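Local coordinates for CELL WALL surface anchor family protein (Streptococcus pneumoniae, PDB 2WW8), which forms the adhesin of the pneumococcal pilus and probably attaches the bacterium to host cells, at residues 619-624 with 629-634; 645-650 with 672-677; 651-656 with 662-667; 208-213 with 698-703. All blocks are in the same frame, centred on the assembly; numbering follows the deposited sequence.

Interaction 1: 619-624 with 629-634; sequences ADYTLT and SRLENG. With CA (calcium ion), chain D.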
loop_
_atom_site.group_PDB
_atom_site.type_symbol
_atom_site.label_atom_id
_atom_site.label_comp_id
_atom_site.label_asym_id
_atom_site.label_seq_id
_atom_site.Cartn_x
_atom_site.Cartn_y
_atom_site.Cartn_z
ATOM N N ALA A 619 -6.166 24.137 0.226
ATOM C CA ALA A 619 -7.051 23.434 -0.731
ATOM C C ALA A 619 -6.369 22.526 -1.771
ATOM O O ALA A 619 -7.078 21.706 -2.394
ATOM C CB ALA A 619 -7.947 24.431 -1.478
ATOM N N ASP A 620 -5.056 22.674 -1.984
ATOM C CA ASP A 620 -4.354 21.989 -3.081
ATOM C C ASP A 620 -3.603 20.739 -2.625
ATOM O O ASP A 620 -3.023 20.010 -3.450
ATOM C CB ASP A 620 -3.383 22.936 -3.769
ATOM C CG ASP A 620 -4.077 24.200 -4.177
ATOM O OD1 ASP A 620 -5.268 24.119 -4.586
ATOM O OD2 ASP A 620 -3.478 25.285 -4.007
ATOM N N TYR A 621 -3.621 20.452 -1.325
ATOM C CA TYR A 621 -2.861 19.278 -0.897
ATOM C C TYR A 621 -3.511 18.758 0.366
ATOM O O TYR A 621 -4.285 19.472 1.015
ATOM C CB TYR A 621 -1.385 19.628 -0.642
ATOM C CG TYR A 621 -1.202 20.542 0.575
ATOM C CD1 TYR A 621 -1.021 19.988 1.862
ATOM C CD2 TYR A 621 -1.247 21.932 0.434
ATOM C CE1 TYR A 621 -0.886 20.826 2.975
ATOM C CE2 TYR A 621 -1.101 22.764 1.515
ATOM C CZ TYR A 621 -0.931 22.181 2.775
ATOM O OH TYR A 621 -0.801 22.997 3.874
ATOM N N THR A 622 -3.166 17.530 0.737
ATOM C CA THR A 622 -3.401 17.092 2.106
ATOM C C THR A 622 -2.111 16.603 2.763
ATOM O O THR A 622 -1.225 16.050 2.095
ATOM C CB THR A 622 -4.511 15.994 2.227
ATOM O OG1 THR A 622 -4.040 14.702 1.787
ATOM C CG2 THR A 622 -5.797 16.372 1.520
ATOM N N LEU A 623 -2.016 16.778 4.079
ATOM C CA LEU A 623 -0.925 16.208 4.866
ATOM C C LEU A 623 -1.554 15.665 6.157
ATOM O O LEU A 623 -2.133 16.445 6.936
ATOM C CB LEU A 623 0.168 17.255 5.148
ATOM C CG LEU A 623 1.444 16.580 5.693
ATOM C CD1 LEU A 623 2.151 15.760 4.605
ATOM C CD2 LEU A 623 2.423 17.567 6.348
ATOM N N THR A 624 -1.515 14.340 6.321
ATOM C CA THR A 624 -2.124 13.679 7.469
ATOM C C THR A 624 -1.093 12.699 8.039
ATOM O O THR A 624 -0.121 12.337 7.373
ATOM C CB THR A 624 -3.463 12.961 7.123
ATOM O OG1 THR A 624 -3.181 12.004 6.093
ATOM C CG2 THR A 624 -4.579 13.978 6.585
ATOM N N SER A 629 -3.306 13.084 13.348
ATOM C CA SER A 629 -3.028 14.503 13.135
ATOM C C SER A 629 -3.151 14.877 11.665
ATOM O O SER A 629 -3.156 14.017 10.747
ATOM C CB SER A 629 -1.673 14.956 13.751
ATOM O OG SER A 629 -0.588 14.345 13.080
ATOM N N ARG A 630 -3.322 16.182 11.424
ATOM C CA ARG A 630 -3.514 16.684 10.050
ATOM C C ARG A 630 -3.072 18.134 9.966
ATOM O O ARG A 630 -3.119 18.843 10.972
ATOM C CB ARG A 630 -5.003 16.589 9.618
ATOM C CG ARG A 630 -5.941 17.426 10.504
ATOM C CD ARG A 630 -7.424 17.174 10.166
ATOM N NE ARG A 630 -8.283 17.912 11.089
ATOM C CZ ARG A 630 -8.659 17.513 12.301
ATOM N NH1 ARG A 630 -8.241 16.346 12.785
ATOM N NH2 ARG A 630 -9.432 18.304 13.058
ATOM N N LEU A 631 -2.673 18.582 8.790
ATOM C CA LEU A 631 -2.690 20.034 8.552
ATOM C C LEU A 631 -4.060 20.493 8.157
ATOM O O LEU A 631 -4.698 19.931 7.238
ATOM C CB LEU A 631 -1.677 20.512 7.502
ATOM C CG LEU A 631 -0.226 20.162 7.955
ATOM C CD1 LEU A 631 0.716 20.783 6.922
ATOM C CD2 LEU A 631 0.114 20.722 9.362
ATOM N N GLU A 632 -4.510 21.518 8.857
ATOM C CA GLU A 632 -5.836 22.008 8.574
ATOM C C GLU A 632 -5.682 23.503 8.341
ATOM O O GLU A 632 -5.293 24.251 9.221
ATOM C CB GLU A 632 -6.768 21.648 9.756
ATOM C CG GLU A 632 -8.191 22.017 9.541
ATOM C CD GLU A 632 -9.065 21.612 10.760
ATOM O OE1 GLU A 632 -9.506 22.530 11.506
ATOM O OE2 GLU A 632 -9.310 20.395 10.973
ATOM N N ASN A 633 -6.000 23.961 7.141
ATOM C CA ASN A 633 -5.754 25.361 6.779
ATOM C C ASN A 633 -4.316 25.813 7.120
ATOM O O ASN A 633 -4.091 26.945 7.571
ATOM C CB ASN A 633 -6.763 26.288 7.443
ATOM C CG ASN A 633 -6.953 27.568 6.613
ATOM O OD1 ASN A 633 -6.737 27.550 5.420
ATOM N ND2 ASN A 633 -7.247 28.660 7.242
ATOM N N GLY A 634 -3.361 24.919 6.900
ATOM C CA GLY A 634 -1.951 25.214 7.173
ATOM C C GLY A 634 -1.479 24.964 8.594
ATOM O O GLY A 634 -0.268 25.048 8.820
HETATM CA CA CA D . -5.138 26.903 -4.679
HETATM O O HOH W 1 -3.279 22.557 5.283
HETATM O O HOH W 2 -4.326 18.452 5.016
HETATM O O HOH W 3 -7.543 26.433 -4.543
#
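Leu623 and Leu631 lie side by side and point the same way. Leu623 CD2 meets Leu631 CD1 at 3.7 Å, and Leu623 CB lies against the same methyl. Tyr621 adds to this apolar patch. Its CG sits between the backbone N and the carbonyl carbon (chi1 68°), which swings the ring towards 629-634, and Leu631 CD1 lies at the ring edge.

One direct backbone bond joins the strands, from Leu631 N to Leu623 O (2.9 Å, 165° at the hydrogen). A water takes the place of the reciprocal bond. It accepts from Leu623 N at 3.0 Å and donates to Leu631 O at 2.7 Å. A second water links Tyr621 OH with Gly634 N. Thr624 and Arg630 form the single beta bridge.

The charged groups do not bridge the two segments. Arg630 grips Glu632 side-on within 629-634, with NE and NH2 both on OE2. Arg630 NE comes to Glu632 OE2 at 2.7 Å. Asp620 instead binds the calcium ion with both oxygens, OD1 at 2.8 Å and OD2 at 2.4 Å. The backbone O atoms of Leu610 and Arg615 and the carboxylates of Asp613 and Asp617 also bind the ion.

The contact belongs to the Ig-like domain. Strand 621-625 pairs on its other side with strand 673-682, and strand 630-632 pairs with strand 635-637. Val652 of strand 651-655 packs against Tyr621, Leu623 and Leu631.

Interaction 2: 645-650 with 672-677; sequences GLLKNA and EKVTLT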
loop_
_atom_site.group_PDB
_atom_site.type_symbol
_atom_site.label_atom_id
_atom_site.label_comp_id
_atom_site.label_asym_id
_atom_site.label_seq_id
_atom_site.Cartn_x
_atom_site.Cartn_y
_atom_site.Cartn_z
ATOM N N GLY A 645 0.302 16.583 17.087
ATOM C CA GLY A 645 0.946 15.286 17.015
ATOM C C GLY A 645 2.179 15.242 16.125
ATOM O O GLY A 645 3.049 16.120 16.165
ATOM N N LEU A 646 2.276 14.203 15.312
ATOM C CA LEU A 646 3.435 14.040 14.417
ATOM C C LEU A 646 3.641 15.240 13.464
ATOM O O LEU A 646 4.739 15.516 12.969
ATOM C CB LEU A 646 3.236 12.754 13.608
ATOM C CG LEU A 646 3.231 11.461 14.478
ATOM C CD1 LEU A 646 2.816 10.367 13.566
ATOM C CD2 LEU A 646 4.627 11.139 15.078
ATOM N N LEU A 647 2.588 16.001 13.211
ATOM C CA LEU A 647 2.701 17.116 12.239
ATOM C C LEU A 647 2.948 18.478 12.889
ATOM O O LEU A 647 2.946 19.509 12.210
ATOM C CB LEU A 647 1.459 17.138 11.312
ATOM C CG LEU A 647 1.279 15.842 10.525
ATOM C CD1 LEU A 647 0.063 15.972 9.620
ATOM C CD2 LEU A 647 2.573 15.475 9.693
ATOM N N LYS A 648 3.191 18.457 14.198
ATOM C CA LYS A 648 3.332 19.693 14.993
ATOM C C LYS A 648 4.287 20.692 14.308
ATOM O O LYS A 648 4.068 21.907 14.319
ATOM C CB LYS A 648 3.875 19.266 16.373
ATOM C CG LYS A 648 4.171 20.382 17.303
ATOM C CD LYS A 648 4.696 19.775 18.621
ATOM C CE LYS A 648 3.685 18.829 19.219
ATOM N NZ LYS A 648 3.889 18.809 20.668
ATOM N N ASN A 649 5.354 20.193 13.680
ATOM C CA ASN A 649 6.341 21.085 13.071
ATOM C C ASN A 649 6.445 20.899 11.562
ATOM O O ASN A 649 7.436 21.369 10.950
ATOM C CB ASN A 649 7.722 20.898 13.777
ATOM C CG ASN A 649 7.718 21.391 15.231
ATOM O OD1 ASN A 649 8.025 20.668 16.199
ATOM N ND2 ASN A 649 7.333 22.633 15.391
ATOM N N ALA A 650 5.476 20.219 10.941
ATOM C CA ALA A 650 5.554 19.923 9.504
ATOM C C ALA A 650 5.020 21.102 8.698
ATOM O O ALA A 650 4.065 21.743 9.139
ATOM C CB ALA A 650 4.765 18.654 9.111
ATOM N N GLU A 672 5.122 5.219 12.808
ATOM C CA GLU A 672 4.704 6.602 12.641
ATOM C C GLU A 672 4.826 6.878 11.178
ATOM O O GLU A 672 5.926 6.772 10.604
ATOM C CB GLU A 672 5.590 7.566 13.473
ATOM C CG GLU A 672 5.406 7.225 14.968
ATOM C CD GLU A 672 6.099 8.139 15.973
ATOM O OE1 GLU A 672 7.208 8.696 15.713
ATOM O OE2 GLU A 672 5.499 8.267 17.079
ATOM N N LYS A 673 3.719 7.301 10.574
ATOM C CA LYS A 673 3.699 7.414 9.139
ATOM C C LYS A 673 2.954 8.667 8.686
ATOM O O LYS A 673 1.899 8.983 9.227
ATOM C CB LYS A 673 3.070 6.180 8.584
ATOM C CG LYS A 673 2.929 6.139 7.021
ATOM C CD LYS A 673 2.301 4.738 6.765
ATOM C CE LYS A 673 2.273 4.330 5.287
ATOM N NZ LYS A 673 1.101 3.409 4.931
ATOM N N VAL A 674 3.519 9.406 7.739
ATOM C CA VAL A 674 2.875 10.641 7.228
ATOM C C VAL A 674 2.526 10.392 5.760
ATOM O O VAL A 674 3.289 9.669 5.086
ATOM C CB VAL A 674 3.921 11.772 7.275
ATOM C CG1 VAL A 674 3.454 13.032 6.558
ATOM C CG2 VAL A 674 4.120 12.114 8.766
ATOM N N THR A 675 1.419 10.990 5.306
ATOM C CA THR A 675 0.905 10.908 3.914
ATOM C C THR A 675 0.676 12.294 3.318
ATOM O O THR A 675 0.034 13.158 3.947
ATOM C CB THR A 675 -0.433 10.144 3.892
ATOM O OG1 THR A 675 -0.242 8.874 4.524
ATOM C CG2 THR A 675 -1.002 9.926 2.454
ATOM N N LEU A 676 1.226 12.519 2.126
ATOM C CA LEU A 676 1.003 13.755 1.413
ATOM C C LEU A 676 0.199 13.406 0.148
ATOM O O LEU A 676 0.527 12.446 -0.549
ATOM C CB LEU A 676 2.327 14.373 0.981
ATOM C CG LEU A 676 2.252 15.507 -0.053
ATOM C CD1 LEU A 676 1.708 16.799 0.528
ATOM C CD2 LEU A 676 3.629 15.821 -0.666
ATOM N N THR A 677 -0.873 14.139 -0.152
ATOM C CA THR A 677 -1.513 13.937 -1.468
ATOM C C THR A 677 -1.625 15.272 -2.201
ATOM O O THR A 677 -1.630 16.314 -1.533
ATOM C CB THR A 677 -2.910 13.300 -1.414
ATOM O OG1 THR A 677 -3.803 14.221 -0.791
ATOM C CG2 THR A 677 -2.969 11.941 -0.710
#
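Leu646 places CD2 over one face of the Glu672 carboxylate. The methyl stands almost directly above the carboxylate carbon, with Leu646 CD2 to Glu672 CD at 3.5 Å. Glu672 OE1 and OE2 are each 3.6 Å from Leu646 CD2, so the methyl is centred on the flat group and favours neither oxygen. The charge is met elsewhere. OE1 accepts from Gly669 N and forms a salt bridge with Lys591 NZ.

The other leucine methyl lies further back along the glutamate chain. Leu646 CD1 is 3.9 Å from Glu672 CB. CG of Glu672 is anti to the carbonyl carbon (chi1 -63°) and the chain is extended beyond it, which lays the carboxylate under Leu646 CD2.

The segment 645-650 is the loop that leads into strand 651-655 of the Ig-like domain. It holds a short 3-10 segment that runs into a type I turn from Leu647 to Ala650. Ala650 N closes this turn on Leu647 O at 2.9 Å, and Lys648 N bonds Gly645 O in the overlapping turn before it. The loop covers the start of strand 673-682, which is hydrogen-bonded to strands 203-218 and 621-625.

Deeper in, the contact is purely apolar. Leu647 crosses Val674 obliquely, with Leu647 CD2 at 3.8 Å from Val674 CG2 and 4.1 Å from Val674 CG1. Leu623 touches both residues.

Interaction 3: 651-656 with 662-667; sequences KVLYDT and RVTGLY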
loop_
_atom_site.group_PDB
_atom_site.type_symbol
_atom_site.label_atom_id
_atom_site.label_comp_id
_atom_site.label_asym_id
_atom_site.label_seq_id
_atom_site.Cartn_x
_atom_site.Cartn_y
_atom_site.Cartn_z
ATOM N N LYS A 651 5.665 21.419 7.570
ATOM C CA LYS A 651 5.155 22.455 6.686
ATOM C C LYS A 651 5.209 21.880 5.289
ATOM O O LYS A 651 6.142 21.133 4.972
ATOM C CB LYS A 651 6.036 23.696 6.729
ATOM C CG LYS A 651 5.578 24.686 7.767
ATOM C CD LYS A 651 6.600 24.890 8.833
ATOM C CE LYS A 651 5.976 25.813 9.896
ATOM N NZ LYS A 651 4.809 25.291 10.707
ATOM N N VAL A 652 4.228 22.263 4.459
ATOM C CA VAL A 652 4.216 21.939 3.040
ATOM C C VAL A 652 4.436 23.229 2.261
ATOM O O VAL A 652 3.636 24.163 2.388
ATOM C CB VAL A 652 2.915 21.236 2.661
ATOM C CG1 VAL A 652 2.987 20.724 1.230
ATOM C CG2 VAL A 652 2.665 20.053 3.632
ATOM N N LEU A 653 5.504 23.298 1.469
ATOM C CA LEU A 653 5.872 24.504 0.724
ATOM C C LEU A 653 5.904 24.218 -0.766
ATOM O O LEU A 653 6.101 23.068 -1.222
ATOM C CB LEU A 653 7.254 25.030 1.154
ATOM C CG LEU A 653 7.295 25.087 2.689
ATOM C CD1 LEU A 653 8.704 25.240 3.245
ATOM C CD2 LEU A 653 6.408 26.340 3.151
ATOM N N TYR A 654 5.705 25.280 -1.537
ATOM C CA TYR A 654 5.696 25.088 -2.982
ATOM C C TYR A 654 6.505 26.226 -3.580
ATOM O O TYR A 654 6.122 27.390 -3.421
ATOM C CB TYR A 654 4.296 25.177 -3.588
ATOM C CG TYR A 654 4.329 25.088 -5.131
ATOM C CD1 TYR A 654 4.780 23.931 -5.784
ATOM C CD2 TYR A 654 3.934 26.146 -5.924
ATOM C CE1 TYR A 654 4.834 23.841 -7.167
ATOM C CE2 TYR A 654 3.980 26.073 -7.334
ATOM C CZ TYR A 654 4.401 24.907 -7.942
ATOM O OH TYR A 654 4.435 24.782 -9.311
ATOM N N ASP A 655 7.622 25.894 -4.225
ATOM C CA ASP A 655 8.501 26.917 -4.806
ATOM C C ASP A 655 8.021 27.096 -6.256
ATOM O O ASP A 655 8.088 26.146 -7.049
ATOM C CB ASP A 655 9.971 26.461 -4.757
ATOM C CG ASP A 655 10.449 26.026 -3.337
ATOM O OD1 ASP A 655 10.135 26.711 -2.315
ATOM O OD2 ASP A 655 11.151 24.973 -3.199
ATOM N N THR A 656 7.531 28.288 -6.605
ATOM C CA THR A 656 6.877 28.492 -7.889
ATOM C C THR A 656 7.897 28.545 -9.038
ATOM O O THR A 656 7.567 28.197 -10.168
ATOM C CB THR A 656 6.078 29.835 -7.931
ATOM O OG1 THR A 656 6.952 30.918 -7.619
ATOM C CG2 THR A 656 5.023 29.841 -6.865
ATOM N N ARG A 662 8.112 21.034 -1.131
ATOM C CA ARG A 662 8.916 20.488 -0.041
ATOM C C ARG A 662 8.028 20.259 1.185
ATOM O O ARG A 662 7.153 21.092 1.560
ATOM C CB ARG A 662 10.081 21.424 0.328
ATOM C CG ARG A 662 11.103 21.481 -0.801
ATOM C CD ARG A 662 11.813 22.805 -0.856
ATOM N NE ARG A 662 12.248 23.142 0.480
ATOM C CZ ARG A 662 12.048 24.311 1.091
ATOM N NH1 ARG A 662 11.442 25.357 0.491
ATOM N NH2 ARG A 662 12.510 24.413 2.328
ATOM N N VAL A 663 8.297 19.136 1.840
ATOM C CA VAL A 663 7.694 18.929 3.155
ATOM C C VAL A 663 8.847 18.897 4.161
ATOM O O VAL A 663 9.744 18.056 4.057
ATOM C CB VAL A 663 6.852 17.629 3.224
ATOM C CG1 VAL A 663 6.265 17.464 4.663
ATOM C CG2 VAL A 663 5.811 17.531 2.129
ATOM N N THR A 664 8.803 19.812 5.127
ATOM C CA THR A 664 9.816 19.954 6.158
ATOM C C THR A 664 9.277 19.568 7.520
ATOM O O THR A 664 8.074 19.530 7.704
ATOM C CB THR A 664 10.379 21.403 6.187
ATOM O OG1 THR A 664 9.329 22.281 6.573
ATOM C CG2 THR A 664 10.957 21.888 4.794
ATOM N N GLY A 665 10.169 19.264 8.456
ATOM C CA GLY A 665 9.811 19.109 9.854
ATOM C C GLY A 665 9.234 17.738 10.173
ATOM O O GLY A 665 8.282 17.683 10.933
ATOM N N LEU A 666 9.755 16.675 9.562
ATOM C CA LEU A 666 9.262 15.325 9.822
ATOM C C LEU A 666 10.035 14.708 10.971
ATOM O O LEU A 666 11.259 14.696 10.919
ATOM C CB LEU A 666 9.499 14.399 8.603
ATOM C CG LEU A 666 8.699 14.906 7.354
ATOM C CD1 LEU A 666 8.914 14.057 6.071
ATOM C CD2 LEU A 666 7.224 14.885 7.716
ATOM N N TYR A 667 9.332 14.121 11.935
ATOM C CA TYR A 667 9.920 13.430 13.093
ATOM C C TYR A 667 9.143 12.126 13.274
ATOM O O TYR A 667 7.984 12.194 13.681
ATOM C CB TYR A 667 9.856 14.280 14.374
ATOM C CG TYR A 667 10.615 15.610 14.340
ATOM C CD1 TYR A 667 10.077 16.735 13.664
ATOM C CD2 TYR A 667 11.845 15.743 14.984
ATOM C CE1 TYR A 667 10.764 17.922 13.639
ATOM C CE2 TYR A 667 12.543 16.978 14.991
ATOM C CZ TYR A 667 11.980 18.040 14.284
ATOM O OH TYR A 667 12.595 19.286 14.247
#
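Lys651 and Thr664 face each other as an antiparallel hydrogen-bonded pair. Lys651 N gives to Thr664 O at 3.1 Å, and Thr664 N gives to Lys651 O at 3.0 Å. Leu653 and Arg662 repeat the pattern. Leu653 N reaches Arg662 O at 2.8 Å, and Arg662 N reaches Leu653 O at 2.9 Å. The backbone polar atoms of these four residues that turn inward are therefore all paired. Val652 and Val663 form the non-hydrogen-bonded pair between them. There the carbonyls of Lys651 and Arg662 also take CA-H...O contacts, from Val663 and Val652 respectively.

Arg662 is the main side-chain link. Its chain bends at chi3 (48°) and brings the guanidinium across to strand 651-655. Leu653 CD1 lies over one face, 3.9 Å from Arg662 NH1. Asp655 OD1 comes to the edge in plane, and the carboxylate and guanidinium planes differ by only 19°. The resulting salt bridge is long, with a weak bond of 3.4 Å from Arg662 NH1 to Asp655 OD1. Asp655 has a stronger partner in Arg660, whose NH2 pairs with OD2.

The two strands form a beta hairpin in the Ig-like domain. Strand 651-655 is an outermost strand of its sheet. Strand 660-668 pairs on its other side with strand 593-601, where Gly665 and Leu666 face Gly596 in a G1 beta bulge.

Interaction 4: 208-213 with 698-703; sequences LTVSGK and TTLHPK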
loop_
_atom_site.group_PDB
_atom_site.type_symbol
_atom_site.label_atom_id
_atom_site.label_comp_id
_atom_site.label_asym_id
_atom_site.label_seq_id
_atom_site.Cartn_x
_atom_site.Cartn_y
_atom_site.Cartn_z
ATOM N N LEU A 208 2.417 10.340 -1.518
ATOM C CA LEU A 208 3.754 10.057 -0.957
ATOM C C LEU A 208 3.512 9.707 0.499
ATOM O O LEU A 208 2.679 10.345 1.137
ATOM C CB LEU A 208 4.678 11.283 -1.024
ATOM C CG LEU A 208 5.353 11.588 -2.365
ATOM C CD1 LEU A 208 4.350 12.085 -3.407
ATOM C CD2 LEU A 208 6.513 12.580 -2.141
ATOM N N THR A 209 4.212 8.676 0.982
ATOM C CA THR A 209 4.187 8.362 2.392
ATOM C C THR A 209 5.628 8.149 2.881
ATOM O O THR A 209 6.513 7.847 2.072
ATOM C CB THR A 209 3.343 7.127 2.742
ATOM O OG1 THR A 209 4.030 5.916 2.391
ATOM C CG2 THR A 209 1.950 7.146 2.116
ATOM N N VAL A 210 5.827 8.324 4.197
ATOM C CA VAL A 210 7.111 8.113 4.837
ATOM C C VAL A 210 6.770 7.541 6.213
ATOM O O VAL A 210 5.875 8.033 6.885
ATOM C CB VAL A 210 7.909 9.424 5.002
ATOM C CG1 VAL A 210 9.196 9.116 5.768
ATOM C CG2 VAL A 210 8.286 9.991 3.609
ATOM N N SER A 211 7.464 6.478 6.594
ATOM C CA SER A 211 7.304 5.903 7.924
ATOM C C SER A 211 8.696 5.734 8.498
ATOM O O SER A 211 9.673 5.475 7.755
ATOM C CB SER A 211 6.572 4.574 7.829
ATOM O OG SER A 211 7.501 3.572 7.494
ATOM N N GLY A 212 8.812 5.950 9.808
ATOM C CA GLY A 212 10.127 5.949 10.464
ATOM C C GLY A 212 10.475 4.650 11.185
ATOM O O GLY A 212 9.789 3.597 11.080
ATOM N N LYS A 213 11.549 4.744 11.955
ATOM C CA LYS A 213 12.040 3.615 12.723
ATOM C C LYS A 213 12.580 4.139 14.062
ATOM O O LYS A 213 13.282 5.155 14.118
ATOM C CB LYS A 213 13.147 2.882 11.946
ATOM C CG LYS A 213 13.700 1.639 12.669
ATOM C CD LYS A 213 14.678 0.835 11.815
ATOM C CE LYS A 213 14.062 0.326 10.488
ATOM N NZ LYS A 213 15.080 -0.390 9.616
ATOM N N THR A 698 12.826 12.757 -6.688
ATOM C CA THR A 698 12.091 12.845 -5.436
ATOM C C THR A 698 12.811 12.216 -4.249
ATOM O O THR A 698 13.155 11.058 -4.324
ATOM C CB THR A 698 10.671 12.249 -5.606
ATOM O OG1 THR A 698 10.060 12.851 -6.750
ATOM C CG2 THR A 698 9.771 12.651 -4.419
ATOM N N THR A 699 13.055 12.948 -3.168
ATOM C CA THR A 699 14.025 12.498 -2.150
ATOM C C THR A 699 13.464 12.701 -0.759
ATOM O O THR A 699 12.642 13.608 -0.496
ATOM C CB THR A 699 15.425 13.199 -2.277
ATOM O OG1 THR A 699 15.308 14.623 -2.054
ATOM C CG2 THR A 699 15.976 13.019 -3.706
ATOM N N LEU A 700 13.930 11.835 0.131
ATOM C CA LEU A 700 13.779 12.047 1.559
ATOM C C LEU A 700 15.174 12.273 2.133
ATOM O O LEU A 700 16.096 11.447 1.895
ATOM C CB LEU A 700 13.178 10.775 2.180
ATOM C CG LEU A 700 13.236 10.732 3.726
ATOM C CD1 LEU A 700 12.377 11.839 4.328
ATOM C CD2 LEU A 700 12.805 9.333 4.234
ATOM N N HIS A 701 15.368 13.377 2.856
ATOM C CA HIS A 701 16.569 13.503 3.699
ATOM C C HIS A 701 16.018 13.122 5.078
ATOM O O HIS A 701 15.277 13.912 5.643
ATOM C CB HIS A 701 17.123 14.936 3.776
ATOM C CG HIS A 701 17.827 15.370 2.526
ATOM N ND1 HIS A 701 17.153 15.712 1.374
ATOM C CD2 HIS A 701 19.145 15.525 2.249
ATOM C CE1 HIS A 701 18.022 16.045 0.432
ATOM N NE2 HIS A 701 19.239 15.964 0.946
ATOM N N PRO A 702 16.377 11.931 5.619
ATOM C CA PRO A 702 15.805 11.568 6.918
ATOM C C PRO A 702 16.177 12.524 8.043
ATOM O O PRO A 702 15.436 12.595 9.013
ATOM C CB PRO A 702 16.448 10.175 7.230
ATOM C CG PRO A 702 16.722 9.619 5.874
ATOM C CD PRO A 702 17.182 10.834 5.058
ATOM N N LYS A 703 17.306 13.214 7.964
ATOM C CA LYS A 703 17.774 14.077 9.076
ATOM C C LYS A 703 18.390 15.312 8.433
ATOM O O LYS A 703 19.284 15.172 7.571
ATOM C CB LYS A 703 18.772 13.321 9.992
ATOM C CG LYS A 703 18.385 11.895 10.479
ATOM C CD LYS A 703 19.382 11.206 11.488
ATOM C CE LYS A 703 19.156 9.672 11.837
ATOM N NZ LYS A 703 18.687 8.459 10.901
#
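Val210 and Leu700 meet in the core of a beta sandwich. Strand 203-218 lies in one layer, beside strand 673-682. Strand 699-701 lies in the other, beside strand 593-601. This is consistent with the Ig-like fold of the region. The two segments are 485 residues apart, so the sandwich is built from distant parts of the chain. Between them runs a long excursion that includes the parallel sheet with helices and the magnesium site.

Leu700 can be followed outward. Its CB is still 5.6 Å from Val210 CG1 and makes no contact. CG, anti to the backbone N (chi1 168°), turns the chain towards the facing layer and comes within 4.8 Å of Val210 CG1. The branch then divides. CD1 stays at 4.4 Å from Val210 CG1. CD2 makes the closest approach, 3.9 Å to Val210 CG1. The two side chains are set at a slant, so a single methyl of each does most of the touching. Ile593 and Ile598 of strand 593-601 also pack on Val210.

Leu208 is the other apolar point. It points from its layer towards Thr698, and Ile598 packs beside it. All four touching residues are buried. The polar end of Thr698 is satisfied outside the contact: OG1 bonds Gly696 O and Lys191 NZ. That leaves its methyl to face the leucine. The two side chains meet tip to tip, with Leu208 CD2 4.0 Å from Thr698 CG2.

Overall arrangement
Strand 203-218 comes first in the chain and opens interaction 4, which closes only at 698-703. The other three contacts fall within that long loop. Interaction 1 closes a short turn at 619-634, before interaction 2 opens at 645. Interaction 3 is a hairpin lying wholly inside the loop of interaction 2. No two contacts cross. Strand 673-682 joins several of them, since it is hydrogen-bonded to 621-625 of interaction 1 and to 208-211 of interaction 4. Interactions 1 and 3 also touch through Leu623 and Val663. Leu676 and Val663 join the facing layers where interactions 2 and 3 meet.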